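Local coordinates for protein endo-xylogalacturonan hydrolase A (Aspergillus tubingensis, PDB 4C2L) that hydrolyses the galacturonic acid backbone of xylogalacturonan, a heavily xylose-substituted component of the hairy regions of pectin, at residues Lys152-Val157 with Met175-Lys180; Asp182-Asn187 with Val207-Cys212. All coordinates share one frame; numbering follows the deposited sequence.

Contact 1 joins one coil of the right-handed parallel beta-helix of glycosyl hydrolase family 28 to the next, contact 2 joins that coil to the following one, and the chain from 175 to 187 serves both. In contact 1, strands 142-152 and 168-176 end as a parallel pair joined by direct hydrogen bonds, and four of its seven touching residues are buried. None of the six in contact 2 is: this surface contact between the loops after strands 168-176 and 199-207 relies on packing and water bridges beside the predicted proton donor, Asp210. Met175 O lies 2.8 Å from Val207 N, a probable hydrogen bond that continues the strand pairing, and Asn156 ND2 probably bonds to Asn187 O.

Contact 1 (Lys152-Val157 with Met175-Lys180); sequences KNPPNV and MDANSK. With GOL (glycerol), chain L; SO4 (sulfate ion), chain G.
Lys152 and Asp176 form a parallel beta bridge, their CA atoms 5.2 Å apart, where strands 142-152 and 168-176 end. One residue on, Asn153 N donates to Asp176 O at 2.8 Å, nearly straight at 172° and in the carbonyl plane; Lys152 CA makes a CA-H...O contact with the same oxygen. Asn153 takes a positive phi, and the backbones diverge after the Asn153-Ala177 pair. Its side chain spans the gap: CG stands anti to the carbonyl carbon (chi1 -59°), and OD1 accepts from Asn178 N at 3.0 Å, the donor tilted 24° from the amide plane. Next to this, Pro154 CD packs on Ala177 CB at 4.1 Å, and Trp121 of helix 118-126 touches both Asn153 and Ala177. On the face that carries Lys152 and Asp176, Lys152 CG passes Asp176 OD1 at 3.9 Å, but the extended chain carries NZ on to sulfate O2, 2.9 Å away. Asp176 OD1 instead forms a salt bridge with Arg150. One water touches Asp176 OD1 and Asn153 OD1; another accepts from Asn153 ND2 and Lys180 NZ and donates to Asn178 O. Both ends of the asparagine amide are thus engaged, OD1 standing in for a backbone acceptor, while Lys152 and Arg150 hold the sulfate and a glycerol bridges Lys152 and Lys180 by weak bonds, both groups probably from the crystallisation liquor.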
# COMPACT_ATOMS: atom_id res chain seq x y z
N LYS A 152 -9.01 9.30 -5.49
CA LYS A 152 -10.33 8.68 -5.66
C LYS A 152 -10.29 7.64 -6.78
O LYS A 152 -9.82 7.93 -7.88
CB LYS A 152 -11.33 9.79 -6.05
CG LYS A 152 -12.73 9.29 -6.37
CD LYS A 152 -13.59 10.48 -6.78
CE LYS A 152 -14.93 10.01 -7.31
NZ LYS A 152 -15.77 11.22 -7.61
N ASN A 153 -10.76 6.43 -6.48
CA ASN A 153 -11.02 5.39 -7.48
C ASN A 153 -9.85 5.12 -8.45
O ASN A 153 -10.01 5.21 -9.67
CB ASN A 153 -12.32 5.69 -8.24
CG ASN A 153 -13.52 5.77 -7.32
OD1 ASN A 153 -13.52 5.19 -6.23
ND2 ASN A 153 -14.58 6.49 -7.77
N PRO A 154 -8.68 4.76 -7.91
CA PRO A 154 -7.58 4.33 -8.79
C PRO A 154 -7.95 3.02 -9.48
O PRO A 154 -8.64 2.19 -8.89
CB PRO A 154 -6.44 4.07 -7.81
CG PRO A 154 -7.14 3.65 -6.55
CD PRO A 154 -8.34 4.58 -6.49
N PRO A 155 -7.51 2.83 -10.74
CA PRO A 155 -7.76 1.55 -11.41
C PRO A 155 -7.12 0.38 -10.64
O PRO A 155 -7.63 -0.74 -10.68
CB PRO A 155 -7.03 1.70 -12.75
CG PRO A 155 -6.84 3.15 -12.95
CD PRO A 155 -6.90 3.85 -11.62
N ASN A 156 -6.04 0.65 -9.92
CA ASN A 156 -5.22 -0.42 -9.31
C ASN A 156 -4.54 0.25 -8.10
O ASN A 156 -5.21 0.89 -7.30
CB ASN A 156 -4.22 -0.89 -10.39
CG ASN A 156 -3.64 -2.32 -10.17
OD1 ASN A 156 -3.14 -2.91 -11.14
ND2 ASN A 156 -3.63 -2.82 -8.95
N VAL A 157 -3.22 0.13 -7.97
CA VAL A 157 -2.52 0.64 -6.77
C VAL A 157 -2.63 2.16 -6.71
O VAL A 157 -2.53 2.84 -7.74
CB VAL A 157 -1.04 0.19 -6.78
CG1 VAL A 157 -0.25 0.83 -5.63
CG2 VAL A 157 -0.98 -1.35 -6.71
N MET A 175 -7.90 8.56 0.88
CA MET A 175 -7.81 7.66 -0.27
C MET A 175 -9.00 6.73 -0.24
O MET A 175 -9.26 6.06 0.75
CB MET A 175 -6.50 6.88 -0.21
CG MET A 175 -5.30 7.81 -0.29
SD MET A 175 -3.83 7.09 0.48
CE MET A 175 -3.75 5.56 -0.43
N ASP A 176 -9.75 6.70 -1.34
CA ASP A 176 -10.94 5.87 -1.35
C ASP A 176 -11.19 5.28 -2.72
O ASP A 176 -11.07 5.97 -3.73
CB ASP A 176 -12.18 6.66 -0.87
CG ASP A 176 -12.34 7.99 -1.60
OD1 ASP A 176 -12.97 8.01 -2.67
OD2 ASP A 176 -11.87 9.03 -1.11
N ALA A 177 -11.52 4.00 -2.72
CA ALA A 177 -11.93 3.29 -3.93
C ALA A 177 -13.26 2.63 -3.61
O ALA A 177 -13.32 1.78 -2.71
CB ALA A 177 -10.88 2.24 -4.30
N ASN A 178 -14.32 3.03 -4.32
CA ASN A 178 -15.66 2.48 -4.14
C ASN A 178 -16.28 2.17 -5.49
O ASN A 178 -16.38 3.05 -6.33
CB ASN A 178 -16.56 3.48 -3.40
CG ASN A 178 -16.13 3.66 -1.96
OD1 ASN A 178 -15.43 4.63 -1.64
ND2 ASN A 178 -16.50 2.72 -1.10
N SER A 179 -16.65 0.91 -5.68
CA SER A 179 -17.27 0.47 -6.92
C SER A 179 -18.76 0.78 -6.93
O SER A 179 -19.44 0.62 -5.93
CB SER A 179 -17.11 -1.04 -7.08
OG SER A 179 -17.74 -1.46 -8.28
N LYS A 180 -19.25 1.22 -8.08
CA LYS A 180 -20.67 1.45 -8.30
C LYS A 180 -21.41 0.18 -8.72
O LYS A 180 -22.63 0.19 -8.93
CB LYS A 180 -20.83 2.54 -9.36
CG LYS A 180 -20.47 3.92 -8.83
CD LYS A 180 -20.73 5.01 -9.86
CE LYS A 180 -19.45 5.51 -10.51
NZ LYS A 180 -18.50 6.15 -9.54
C1 GOL L . -17.13 8.91 -10.99
O1 GOL L . -15.97 9.73 -11.27
C2 GOL L . -18.12 9.59 -10.03
O2 GOL L . -17.92 9.09 -8.70
C3 GOL L . -17.96 11.11 -10.01
O3 GOL L . -18.56 11.67 -11.17
S SO4 G . -17.57 11.14 -4.56
O1 SO4 G . -17.09 10.28 -3.46
O2 SO4 G . -16.54 12.12 -4.99
O3 SO4 G . -18.75 11.89 -4.10
O4 SO4 G . -17.93 10.27 -5.70
O HOH W 1 -14.54 6.40 -3.95
O HOH W 2 -17.50 5.49 -6.74

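Contact 2 (Asp182-Asn187 with Val207-Cys212)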
# COMPACT_ATOMS: atom_id res chain seq x y z
N ASP A 182 -21.17 -4.52 -8.61
CA ASP A 182 -20.89 -5.66 -7.75
C ASP A 182 -19.44 -6.10 -7.86
O ASP A 182 -19.00 -6.95 -7.10
CB ASP A 182 -21.79 -6.83 -8.11
CG ASP A 182 -23.26 -6.52 -7.91
OD1 ASP A 182 -23.65 -6.34 -6.74
OD2 ASP A 182 -24.00 -6.44 -8.92
N ASN A 183 -18.72 -5.54 -8.83
CA ASN A 183 -17.30 -5.86 -8.98
C ASN A 183 -16.48 -4.99 -8.04
O ASN A 183 -16.56 -3.77 -8.12
CB ASN A 183 -16.84 -5.64 -10.42
CG ASN A 183 -17.47 -6.62 -11.38
OD1 ASN A 183 -17.60 -7.81 -11.07
ND2 ASN A 183 -17.83 -6.15 -12.55
N PRO A 184 -15.68 -5.62 -7.15
CA PRO A 184 -14.91 -4.82 -6.20
C PRO A 184 -13.71 -4.12 -6.83
O PRO A 184 -13.27 -4.50 -7.94
CB PRO A 184 -14.45 -5.85 -5.15
CG PRO A 184 -14.58 -7.18 -5.81
CD PRO A 184 -15.45 -7.07 -7.02
N PRO A 185 -13.19 -3.08 -6.16
CA PRO A 185 -11.99 -2.39 -6.64
C PRO A 185 -10.74 -3.21 -6.29
O PRO A 185 -10.01 -2.89 -5.36
CB PRO A 185 -12.02 -1.07 -5.88
CG PRO A 185 -12.82 -1.33 -4.64
CD PRO A 185 -13.78 -2.43 -4.97
N LYS A 186 -10.51 -4.28 -7.05
CA LYS A 186 -9.44 -5.24 -6.76
C LYS A 186 -8.05 -4.59 -6.81
O LYS A 186 -7.79 -3.75 -7.66
CB LYS A 186 -9.45 -6.37 -7.78
CG LYS A 186 -10.62 -7.32 -7.67
CD LYS A 186 -10.53 -8.19 -6.44
CE LYS A 186 -11.54 -9.33 -6.53
NZ LYS A 186 -11.48 -10.19 -5.30
N ASN A 187 -7.17 -5.01 -5.90
CA ASN A 187 -5.75 -4.63 -5.94
C ASN A 187 -5.53 -3.12 -5.82
O ASN A 187 -4.57 -2.60 -6.38
CB ASN A 187 -5.10 -5.16 -7.23
CG ASN A 187 -5.35 -6.64 -7.43
OD1 ASN A 187 -6.10 -7.04 -8.31
ND2 ASN A 187 -4.71 -7.47 -6.58
N VAL A 207 -9.79 3.68 2.18
CA VAL A 207 -10.93 2.79 1.99
C VAL A 207 -10.64 2.08 0.67
O VAL A 207 -10.59 2.72 -0.38
CB VAL A 207 -12.27 3.56 1.90
CG1 VAL A 207 -13.42 2.62 1.52
CG2 VAL A 207 -12.55 4.31 3.19
N ASN A 208 -10.41 0.77 0.73
CA ASN A 208 -10.00 0.05 -0.49
C ASN A 208 -10.33 -1.43 -0.40
O ASN A 208 -11.18 -1.84 0.38
CB ASN A 208 -8.50 0.27 -0.73
CG ASN A 208 -7.63 -0.48 0.28
OD1 ASN A 208 -8.12 -0.93 1.31
ND2 ASN A 208 -6.34 -0.60 -0.01
N ASP A 209 -9.66 -2.24 -1.22
CA ASP A 209 -9.94 -3.67 -1.24
C ASP A 209 -8.67 -4.49 -1.36
O ASP A 209 -8.69 -5.62 -1.84
CB ASP A 209 -10.92 -4.01 -2.39
CG ASP A 209 -11.39 -5.44 -2.35
OD1 ASP A 209 -11.66 -5.97 -1.25
OD2 ASP A 209 -11.45 -6.07 -3.44
N ASP A 210 -7.55 -3.94 -0.90
CA ASP A 210 -6.31 -4.72 -0.87
C ASP A 210 -5.41 -4.17 0.21
O ASP A 210 -5.90 -3.48 1.09
CB ASP A 210 -5.61 -4.76 -2.25
CG ASP A 210 -4.86 -6.08 -2.47
OD1 ASP A 210 -3.93 -6.38 -1.69
OD2 ASP A 210 -5.22 -6.84 -3.41
N ASP A 211 -4.13 -4.50 0.20
CA ASP A 211 -3.25 -4.02 1.27
C ASP A 211 -3.37 -2.52 1.51
O ASP A 211 -3.40 -1.73 0.57
CB ASP A 211 -1.78 -4.36 0.94
CG ASP A 211 -1.54 -5.86 0.93
OD1 ASP A 211 -2.24 -6.56 1.68
OD2 ASP A 211 -0.65 -6.34 0.20
N CYS A 212 -3.46 -2.15 2.78
CA CYS A 212 -3.42 -0.77 3.19
C CYS A 212 -2.01 -0.21 2.89
O CYS A 212 -1.85 0.73 2.11
CB CYS A 212 -3.77 -0.66 4.68
SG CYS A 212 -4.15 1.05 5.07
O HOH W 3 -12.54 -8.65 -3.17
O HOH W 4 -7.87 -7.06 -4.15
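Asp209 presses its side chain against the turn at Pro184-Lys186. Its CB lies 3.3 Å from Pro185 O and also meets the ring of that proline at CG, the two side chains crossing at about a right angle. CG of Asp209 stands anti to the backbone N (chi1 -172°), and OD2 lies 3.5 Å from Pro184 CB and near Lys186 CD. The lysine runs beside Asp209 in the same direction, yet NZ stays 4.5 Å from OD2, too far for an ion pair in contact, and a water accepting from NZ and donating to OD2 bridges the charges. Next along, the side chains of Asp210 and Asn187 lie side by side, pointing the same way, amide and carboxylate planes 30° apart, with Asp210 CB 3.7 Å from Asn187 CA. A second water joins the loops with three bonds, accepting from Asn187 N and donating to Asp209 O and to Asp210 OD2 at 2.8 Å. Asp210 OD1 accepts from Asp211 N at 2.7 Å through its anti lone pair, which restrains the rotation of the group. Further out, Pro185 centres an inverse gamma turn, closed by a weak bond from Lys186 N to Pro184 O, and packs on Trp121. Arg132 holds Asn187 OD1, and Thr188 OG1 bonds to both Pro185 O and Asp209 N. Asn187 opens an Asn-Thr-Asp sequence and Asp210-Asp211 form an acidic pair, two family 28 signatures that, with His233, probably line the catalytic cleft as in relatives, Asp210 being proton donor by similarity.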